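Local atomic coordinates of FAD-binding oxidoreductase (Gulosibacter chungangensis, PDB entry 7PBG), a protein that oxidises 4-ethylphenol, dehydrogenating the alkyl chain toward 4-vinylphenol with the help of a covalently bound FAD cofactor. Residues Val58-Ser63 / Leu107-Asn112. Residues are numbered along the deposited sequence; the frame is centred on the assembly and turned at random.
Sequences VIWPGS and LGKRMN
Trp60 to Gly62, running out of the end of strand 57-59, lie against the turn Leu107-Met111 that follows the parallel neighbour strand 103-106, with the CA atoms of Gly62 and Arg110 5.4 Å apart; the turn is closed by a backbone hydrogen bond from Met111 N to Leu107 O. Lys109 lies over one face of the Trp60 indole. Lys109 CB and CG sit by CD1 and CG of Trp60, its CD lies above the five-membered ring in a CH-pi contact, and bends at chi2 (106°) and chi4 carry NZ across to the six-membered ring. There NZ stands 3.4 Å from the ring centroid, 4° off the normal, a cation-pi contact with the charge held over the ring face. The indole is also held at its rim, NE1 hydrogen-bonding to Tyr41 OH. Arg110 bends at chi3 (62°) and turns its guanidinium back onto the backbone of Trp60 to Gly62: NH1 gives a hydrogen bond in the guanidinium plane to Trp60 O (3.0 Å), while Gly62 CA rests over the centre of one face. Gly62 N gives its hydrogen bond to Asp66 OD2. A water bridges the two backbones, lying 2.8 Å from Pro61 O, to which it can donate, and accepting from Arg110 N (2.9 Å). Deeper in, Met111 CG approaches Pro61 O and its bent end brings CE to 3.5 Å from Ser63 C; Pro61 CG meets Leu107 CD1 at 4.3 Å. Ser63 N-caps helix 64-77, its OG hydrogen-bonding to Asp66 N. The pairing thus joins the strand-to-helix turn of a beta-alpha-beta unit to the turn beyond the neighbouring strand in the FAD-binding domain of the PCMH type, bordering the cofactor site where the side chain of Leu107 comes within about 4 Å of the bound FAD.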
ATOM      1  N   VAL A  58      31.472  13.287   0.914  1.00 19.79           N
ATOM      2  CA  VAL A  58      30.757  11.989   0.881  1.00 19.56           C
ATOM      3  C   VAL A  58      31.303  11.109   1.976  1.00 22.05           C
ATOM      4  O   VAL A  58      32.522  11.080   2.206  1.00 22.58           O
ATOM      5  CB  VAL A  58      30.797  11.341  -0.513  1.00 22.02           C
ATOM      6  CG1 VAL A  58      32.200  10.931  -0.982  1.00 22.61           C
ATOM      7  CG2 VAL A  58      29.880  10.145  -0.521  1.00 22.35           C
ATOM      8  N   ILE A  59      30.389  10.397   2.632  1.00 21.94           N
ATOM      9  CA  ILE A  59      30.732   9.442   3.703  1.00 22.11           C
ATOM     10  C   ILE A  59      30.186   8.084   3.278  1.00 21.92           C
ATOM     11  O   ILE A  59      29.048   8.006   2.803  1.00 23.19           O
ATOM     12  CB  ILE A  59      30.138   9.882   5.048  1.00 23.58           C
ATOM     13  CG1 ILE A  59      30.577  11.295   5.431  1.00 24.91           C
ATOM     14  CG2 ILE A  59      30.468   8.850   6.113  1.00 23.74           C
ATOM     15  CD1 ILE A  59      29.954  11.822   6.709  1.00 24.36           C
ATOM     16  N   TRP A  60      30.990   7.066   3.508  1.00 22.90           N
ATOM     17  CA  TRP A  60      30.659   5.656   3.249  1.00 22.43           C
ATOM     18  C   TRP A  60      30.444   4.965   4.579  1.00 21.29           C
ATOM     19  O   TRP A  60      31.346   4.334   5.135  1.00 22.12           O
ATOM     20  CB  TRP A  60      31.819   5.046   2.461  1.00 22.47           C
ATOM     21  CG  TRP A  60      31.995   5.684   1.128  1.00 22.52           C
ATOM     22  CD1 TRP A  60      31.023   6.016   0.240  1.00 22.94           C
ATOM     23  CD2 TRP A  60      33.241   6.048   0.513  1.00 23.37           C
ATOM     24  NE1 TRP A  60      31.575   6.547  -0.898  1.00 23.82           N
ATOM     25  CE2 TRP A  60      32.931   6.583  -0.763  1.00 24.57           C
ATOM     26  CE3 TRP A  60      34.579   5.955   0.910  1.00 25.17           C
ATOM     27  CZ2 TRP A  60      33.906   7.063  -1.631  1.00 25.81           C
ATOM     28  CZ3 TRP A  60      35.549   6.411   0.039  1.00 25.53           C
ATOM     29  CH2 TRP A  60      35.210   6.930  -1.217  1.00 25.87           C
ATOM     30  N   PRO A  61      29.234   5.042   5.156  1.00 19.44           N
ATOM     31  CA  PRO A  61      28.967   4.328   6.378  1.00 18.78           C
ATOM     32  C   PRO A  61      28.980   2.808   6.207  1.00 20.47           C
ATOM     33  O   PRO A  61      28.607   2.328   5.136  1.00 19.69           O
ATOM     34  CB  PRO A  61      27.576   4.789   6.838  1.00 21.59           C
ATOM     35  CG  PRO A  61      27.038   5.677   5.752  1.00 23.38           C
ATOM     36  CD  PRO A  61      28.079   5.804   4.660  1.00 21.72           C
ATOM     37  N   GLY A  62      29.400   2.120   7.269  1.00 19.20           N
ATOM     38  CA  GLY A  62      29.668   0.673   7.259  1.00 20.46           C
ATOM     39  C   GLY A  62      28.555  -0.136   7.890  1.00 21.26           C
ATOM     40  O   GLY A  62      28.621  -1.378   7.781  1.00 22.89           O
ATOM     41  N   SER A  63      27.562   0.516   8.509  1.00 21.05           N
ATOM     42  CA  SER A  63      26.576  -0.130   9.415  1.00 21.17           C
ATOM     43  C   SER A  63      25.486   0.866   9.796  1.00 18.89           C
ATOM     44  O   SER A  63      25.718   2.083   9.715  1.00 20.00           O
ATOM     45  CB  SER A  63      27.204  -0.666  10.646  1.00 19.23           C
ATOM     46  OG  SER A  63      27.596   0.408  11.482  1.00 20.98           O
ATOM     47  N   LEU A 107      25.248   4.981   1.209  1.00 20.27           N
ATOM     48  CA  LEU A 107      25.070   3.791   2.047  1.00 19.77           C
ATOM     49  C   LEU A 107      25.519   2.547   1.298  1.00 18.52           C
ATOM     50  O   LEU A 107      26.039   1.654   1.944  1.00 19.30           O
ATOM     51  CB  LEU A 107      23.620   3.674   2.520  1.00 21.13           C
ATOM     52  CG  LEU A 107      23.356   4.370   3.857  1.00 26.70           C
ATOM     53  CD1 LEU A 107      23.280   5.860   3.702  1.00 30.53           C
ATOM     54  CD2 LEU A 107      22.124   3.806   4.537  1.00 25.66           C
ATOM     55  N   GLY A 108      25.234   2.484  -0.006  1.00 19.94           N
ATOM     56  CA  GLY A 108      25.369   1.236  -0.751  1.00 19.22           C
ATOM     57  C   GLY A 108      26.830   0.874  -0.998  1.00 21.12           C
ATOM     58  O   GLY A 108      27.076  -0.274  -1.361  1.00 21.64           O
ATOM     59  N   LYS A 109      27.773   1.797  -0.856  1.00 20.70           N
ATOM     60  CA  LYS A 109      29.207   1.496  -1.116  1.00 24.48           C
ATOM     61  C   LYS A 109      29.596   0.292  -0.241  1.00 22.71           C
ATOM     62  O   LYS A 109      30.212  -0.661  -0.786  1.00 23.17           O
ATOM     63  CB  LYS A 109      30.054   2.749  -0.840  1.00 24.89           C
ATOM     64  CG  LYS A 109      31.570   2.566  -0.945  1.00 31.65           C
ATOM     65  CD  LYS A 109      32.244   3.133  -2.143  1.00 36.54           C
ATOM     66  CE  LYS A 109      33.643   2.571  -2.342  1.00 37.07           C
ATOM     67  NZ  LYS A 109      34.667   3.412  -1.687  1.00 38.44           N
ATOM     68  N   ARG A 110      29.279   0.333   1.072  1.00 19.85           N
ATOM     69  CA  ARG A 110      29.687  -0.709   2.044  1.00 19.69           C
ATOM     70  C   ARG A 110      28.495  -1.510   2.574  1.00 18.85           C
ATOM     71  O   ARG A 110      28.701  -2.667   3.003  1.00 23.21           O
ATOM     72  CB  ARG A 110      30.430  -0.048   3.198  1.00 20.51           C
ATOM     73  CG  ARG A 110      31.679   0.657   2.707  1.00 21.65           C
ATOM     74  CD  ARG A 110      32.336   1.420   3.812  1.00 22.10           C
ATOM     75  NE  ARG A 110      32.757   0.529   4.882  1.00 23.47           N
ATOM     76  CZ  ARG A 110      32.939   0.889   6.153  1.00 23.31           C
ATOM     77  NH1 ARG A 110      32.758   2.141   6.519  1.00 24.11           N
ATOM     78  NH2 ARG A 110      33.394   0.007   7.029  1.00 27.42           N
ATOM     79  N   MET A 111      27.303  -0.931   2.644  1.00 17.60           N
ATOM     80  CA  MET A 111      26.147  -1.657   3.206  1.00 18.53           C
ATOM     81  C   MET A 111      25.418  -2.339   2.051  1.00 20.39           C
ATOM     82  O   MET A 111      24.456  -1.729   1.517  1.00 19.95           O
ATOM     83  CB  MET A 111      25.249  -0.676   3.951  1.00 20.56           C
ATOM     84  CG  MET A 111      25.988  -0.040   5.128  1.00 18.56           C
ATOM     85  SD  MET A 111      25.026   1.258   5.964  1.00 22.44           S
ATOM     86  CE  MET A 111      23.776   0.252   6.755  1.00 21.42           C
ATOM     87  N   ASN A 112      25.914  -3.505   1.607  1.00 20.03           N
ATOM     88  CA  ASN A 112      25.573  -4.000   0.257  1.00 19.28           C
ATOM     89  C   ASN A 112      25.212  -5.481   0.256  1.00 18.84           C
ATOM     90  O   ASN A 112      25.186  -6.044  -0.846  1.00 18.95           O
ATOM     91  CB  ASN A 112      26.658  -3.643  -0.746  1.00 20.63           C
ATOM     92  CG  ASN A 112      27.964  -4.348  -0.414  1.00 24.47           C
ATOM     93  OD1 ASN A 112      28.028  -5.134   0.542  1.00 23.76           O
ATOM     94  ND2 ASN A 112      28.990  -4.090  -1.209  1.00 29.86           N
TER
HETATM   95  O   HOH W   1      28.984   2.923   2.428  1.00 21.48           O